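Local atomic coordinates of hexokinase (Schistosoma mansoni, PDB entry 1BDG), a protein that catalyses the transfer of phosphate from ATP to glucose and other hexoses, giving hexose 6-phosphates in the first step of glycolysis. Residues A[25-29]-A[373-377]; A[36-41]-A[49-53]. All coordinates share one frame; numbering follows the deposited sequence.

Interaction 1: residues A[25-29]-A[373-377]; sequences DYEEI and RAAYL
Arg373 meets the hydroxyl end of Tyr26 through its aliphatic part, with CG 3.5 Å from Tyr26 OH. The CG of Arg373 is anti to the backbone N, which brings the methylenes past the hydroxyl; the chain then bends at chi3, and the guanidinium turns away to a salt bridge with Asp267. Tyr26 OH thus meets methylenes of Arg373 (CB and CG), a van der Waals contact that leaves the charge to Asp267, and the two side chains cross at about a right angle.

One turn further on, Tyr376 covers one face of the Tyr26 ring. Its CB lies 3.9 Å from the Tyr26 ring centroid and 29° off the ring normal, which is the geometry of a CH-pi contact. The aromatic pair itself is oblique: the ring centroids of Tyr26 and Tyr376 are 5.7 Å apart and the planes are inclined at 67°. Tyr26 CE2 comes within 3.7 Å of Tyr376 CD2, while the Tyr26 hydroxyl lies in the plane of the Tyr376 ring, at its edge.

Leu377 approaches the Tyr26 ring differently, from the edge and near the ring plane, with CD2 3.7 Å from Tyr26 CE1. The same methyl is 4.5 Å from Ile29 CG2, so Ile29, about a turn on from Tyr26, adds only a light touch. Face and edge of one tyrosine are thus used by successive residues of the partner helix.

This is helix-helix packing through side chains, the segments running obliquely at 47°: their axes stay 11.3 Å apart, a gap bridged by the Tyr26 ring. Tyr26 also packs on Met416 of helix 409-420, and Tyr376 rests on Arg412 of the same helix. On another flank Arg373 and Leu377 reach Met285 of helix 283-286, and Arg373 meets Leu294 of helix 288-304, placing helix 357-389 amid helices of the predicted large subdomain.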
# COMPACT_ATOMS: atom_id res chain seq x y z
N ASP A 25 -9.70 -19.61 8.60
CA ASP A 25 -8.31 -19.19 8.49
C ASP A 25 -8.23 -17.69 8.70
O ASP A 25 -7.50 -17.22 9.57
CB ASP A 25 -7.70 -19.61 7.16
CG ASP A 25 -7.44 -21.10 7.08
OD1 ASP A 25 -7.26 -21.75 8.13
OD2 ASP A 25 -7.40 -21.64 5.95
N TYR A 26 -9.03 -16.94 7.96
CA TYR A 26 -9.03 -15.48 8.07
C TYR A 26 -9.39 -15.01 9.48
O TYR A 26 -8.77 -14.09 10.00
CB TYR A 26 -9.92 -14.87 7.01
CG TYR A 26 -9.42 -15.17 5.62
CD1 TYR A 26 -8.11 -14.88 5.28
CD2 TYR A 26 -10.23 -15.78 4.67
CE1 TYR A 26 -7.60 -15.20 4.04
CE2 TYR A 26 -9.73 -16.10 3.42
CZ TYR A 26 -8.41 -15.81 3.11
OH TYR A 26 -7.86 -16.16 1.91
N GLU A 27 -10.38 -15.65 10.11
CA GLU A 27 -10.75 -15.28 11.48
C GLU A 27 -9.46 -15.28 12.32
O GLU A 27 -9.19 -14.34 13.06
CB GLU A 27 -11.77 -16.28 12.06
CG GLU A 27 -13.12 -16.32 11.30
CD GLU A 27 -14.13 -17.38 11.82
OE1 GLU A 27 -13.71 -18.46 12.31
OE2 GLU A 27 -15.35 -17.16 11.68
N GLU A 28 -8.61 -16.28 12.10
CA GLU A 28 -7.35 -16.41 12.81
C GLU A 28 -6.30 -15.36 12.43
O GLU A 28 -5.69 -14.77 13.32
CB GLU A 28 -6.76 -17.78 12.55
CG GLU A 28 -5.53 -18.04 13.37
CD GLU A 28 -5.80 -19.11 14.37
OE1 GLU A 28 -6.47 -20.10 13.96
OE2 GLU A 28 -5.38 -18.94 15.56
N ILE A 29 -6.03 -15.18 11.14
CA ILE A 29 -5.04 -14.16 10.74
C ILE A 29 -5.45 -12.88 11.48
O ILE A 29 -4.68 -12.33 12.27
CB ILE A 29 -5.03 -13.92 9.21
CG1 ILE A 29 -4.33 -15.06 8.49
CG2 ILE A 29 -4.37 -12.59 8.87
CD1 ILE A 29 -5.26 -16.17 8.05
N ARG A 373 -7.26 -14.60 -2.56
CA ARG A 373 -6.68 -14.59 -1.22
C ARG A 373 -6.17 -13.20 -0.84
O ARG A 373 -6.16 -12.82 0.33
CB ARG A 373 -5.53 -15.57 -1.15
CG ARG A 373 -4.84 -15.63 0.19
CD ARG A 373 -3.59 -16.48 0.10
NE ARG A 373 -2.56 -15.86 -0.74
CZ ARG A 373 -1.28 -16.21 -0.71
NH1 ARG A 373 -0.85 -17.16 0.10
NH2 ARG A 373 -0.42 -15.58 -1.50
N ALA A 374 -5.70 -12.46 -1.84
CA ALA A 374 -5.18 -11.12 -1.64
C ALA A 374 -6.26 -10.26 -1.03
O ALA A 374 -6.10 -9.74 0.07
CB ALA A 374 -4.73 -10.56 -2.95
N ALA A 375 -7.39 -10.16 -1.74
CA ALA A 375 -8.53 -9.35 -1.29
C ALA A 375 -8.98 -9.78 0.10
O ALA A 375 -9.03 -8.98 1.02
CB ALA A 375 -9.69 -9.45 -2.29
N TYR A 376 -9.24 -11.07 0.26
CA TYR A 376 -9.66 -11.60 1.54
C TYR A 376 -8.70 -11.23 2.66
O TYR A 376 -9.12 -10.95 3.77
CB TYR A 376 -9.82 -13.11 1.46
CG TYR A 376 -11.02 -13.56 0.68
CD1 TYR A 376 -12.05 -12.68 0.39
CD2 TYR A 376 -11.13 -14.87 0.25
CE1 TYR A 376 -13.17 -13.09 -0.31
CE2 TYR A 376 -12.25 -15.30 -0.45
CZ TYR A 376 -13.26 -14.40 -0.73
OH TYR A 376 -14.36 -14.79 -1.43
N LEU A 377 -7.40 -11.23 2.38
CA LEU A 377 -6.44 -10.88 3.42
C LEU A 377 -6.63 -9.42 3.89
O LEU A 377 -6.71 -9.17 5.09
CB LEU A 377 -5.00 -11.16 2.97
CG LEU A 377 -4.52 -12.62 3.02
CD1 LEU A 377 -3.11 -12.75 2.48
CD2 LEU A 377 -4.58 -13.14 4.43

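Interaction 2: residues A[36-41]-A[49-53]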
# COMPACT_ATOMS: atom_id res chain seq x y z
N SER A 36 -1.19 -8.61 17.69
CA SER A 36 0.05 -7.84 17.46
C SER A 36 -0.08 -6.34 17.59
O SER A 36 0.82 -5.70 18.12
CB SER A 36 0.64 -8.13 16.08
OG SER A 36 0.81 -9.52 15.89
N MET A 37 -1.16 -5.77 17.08
CA MET A 37 -1.37 -4.34 17.17
C MET A 37 -1.41 -3.86 18.62
O MET A 37 -0.75 -2.86 18.96
CB MET A 37 -2.64 -3.92 16.45
CG MET A 37 -2.61 -4.10 14.96
SD MET A 37 -4.13 -3.55 14.21
CE MET A 37 -3.75 -3.62 12.49
N ARG A 38 -2.15 -4.55 19.50
CA ARG A 38 -2.19 -4.11 20.89
C ARG A 38 -0.82 -4.27 21.56
O ARG A 38 -0.49 -3.52 22.47
CB ARG A 38 -3.32 -4.76 21.70
CG ARG A 38 -3.26 -6.24 21.91
CD ARG A 38 -3.63 -6.58 23.36
NE ARG A 38 -2.42 -6.83 24.15
CZ ARG A 38 -2.08 -8.04 24.62
NH1 ARG A 38 -2.84 -9.10 24.37
NH2 ARG A 38 -0.98 -8.17 25.37
N LEU A 39 -0.02 -5.22 21.09
CA LEU A 39 1.34 -5.41 21.62
C LEU A 39 2.23 -4.25 21.15
O LEU A 39 3.10 -3.81 21.90
CB LEU A 39 1.96 -6.72 21.12
CG LEU A 39 1.60 -8.07 21.73
CD1 LEU A 39 2.43 -9.14 21.04
CD2 LEU A 39 1.86 -8.09 23.24
N GLY A 40 2.01 -3.78 19.92
CA GLY A 40 2.81 -2.70 19.37
C GLY A 40 2.56 -1.34 20.00
O GLY A 40 3.41 -0.43 19.91
N LEU A 41 1.39 -1.17 20.60
CA LEU A 41 1.02 0.09 21.26
C LEU A 41 1.64 0.12 22.65
O LEU A 41 1.78 1.17 23.27
CB LEU A 41 -0.51 0.24 21.34
CG LEU A 41 -1.25 0.22 20.00
CD1 LEU A 41 -2.69 -0.13 20.19
CD2 LEU A 41 -1.15 1.54 19.28
N SER A 49 7.24 -6.95 18.43
CA SER A 49 6.06 -7.13 17.59
C SER A 49 6.37 -6.67 16.18
O SER A 49 7.13 -5.72 15.98
CB SER A 49 4.89 -6.30 18.09
OG SER A 49 3.91 -6.19 17.07
N SER A 50 5.76 -7.34 15.20
CA SER A 50 5.99 -6.97 13.82
C SER A 50 5.17 -5.75 13.45
O SER A 50 5.59 -4.95 12.61
CB SER A 50 5.69 -8.14 12.89
OG SER A 50 4.39 -8.64 13.09
N ILE A 51 4.01 -5.57 14.10
CA ILE A 51 3.19 -4.40 13.81
C ILE A 51 3.56 -3.22 14.70
O ILE A 51 3.09 -3.10 15.83
CB ILE A 51 1.68 -4.71 13.84
CG1 ILE A 51 1.36 -5.72 12.73
CG2 ILE A 51 0.88 -3.43 13.68
CD1 ILE A 51 -0.11 -5.98 12.51
N LYS A 52 4.38 -2.34 14.12
CA LYS A 52 4.93 -1.16 14.80
C LYS A 52 4.04 -0.09 15.40
O LYS A 52 4.47 0.59 16.34
CB LYS A 52 5.98 -0.50 13.93
CG LYS A 52 7.15 -1.41 13.65
CD LYS A 52 7.86 -1.77 14.93
CE LYS A 52 8.39 -3.17 14.89
NZ LYS A 52 8.85 -3.55 16.24
N MET A 53 2.86 0.13 14.81
CA MET A 53 1.89 1.11 15.31
C MET A 53 2.46 2.49 15.56
O MET A 53 2.16 3.10 16.59
CB MET A 53 1.26 0.62 16.62
CG MET A 53 0.65 -0.76 16.57
SD MET A 53 -0.77 -0.84 15.53
CE MET A 53 -1.97 -0.67 16.69
O HOH W 1 3.00 2.59 19.21
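Met53 and Met37 cross at about a right angle, the terminal methyl of the first lying against the stem of the second: Met53 CE is 3.3 Å from Met37 CB. Met53 gets there by folding at chi2 (-67°) and again at chi3, which turns its sulfur and methyl onto the helix, whereas Met37 stays extended beyond CG. The same Met53 CE sits 3.5 Å from Leu41 CG, so this methyl lies between two residues one helical turn apart. Ile51 crosses Met37 obliquely, its CG2 branch 3.8 Å from Met37 CG.

Between these side chains the backbones come close at Gly40, where there is no side chain in the way. Ile51 O lies 3.6 Å from Gly40 CA, with an angle of 155° at the hydrogen, a CA-H...O contact. The arrangement is a helix whose chain turns back through the short helix 43-46 and returns alongside it, before entering strand 54-55 at the edge of the six-stranded sheet, in a family of the actin-like ATPase clan. Met53 already pairs by backbone hydrogen bonds with Thr248.

Polar links lie toward the Met53 end and the Ser49 end of 49-53. One water donates to Gly40 O (3.1 Å) and to Met53 O (2.8 Å), and Gly40 O also accepts a hydrogen bond from Asn46 ND2. Ser49 OG is 3.3 Å from Ser36 O, at most a weak hydrogen bond, its proton having another acceptor in reach; it also receives a weak bond from Ile51 N. The CB of Lys52 leaves its backbone away from the helix, and the chain curls within its own segment so that NZ donates to Ser49 O at 2.8 Å, with a C=O...N angle of 165°, and also to Asn46 O.

Overall arrangement
After helix 5-16 the chain enters helix 23-41, which serves both contacts: residues 25-29 belong to interaction 1 and residues 36-41 to interaction 2. Interaction 2 closes at once, after a turn through helix 43-46, when 49-53 returns beside the helix and leads into edge strand 54-55. Interaction 1 closes only at helix 357-389, 344 residues after 25-29, so the short loop lies wholly within the long one and the two do not cross. Their centres are 19 Å apart and their nearest atoms about 7 Å apart, without touching. Helix 23-41 is thereby joined to a helix of the predicted large subdomain near one end and to the approach to the six-stranded sheet near the other.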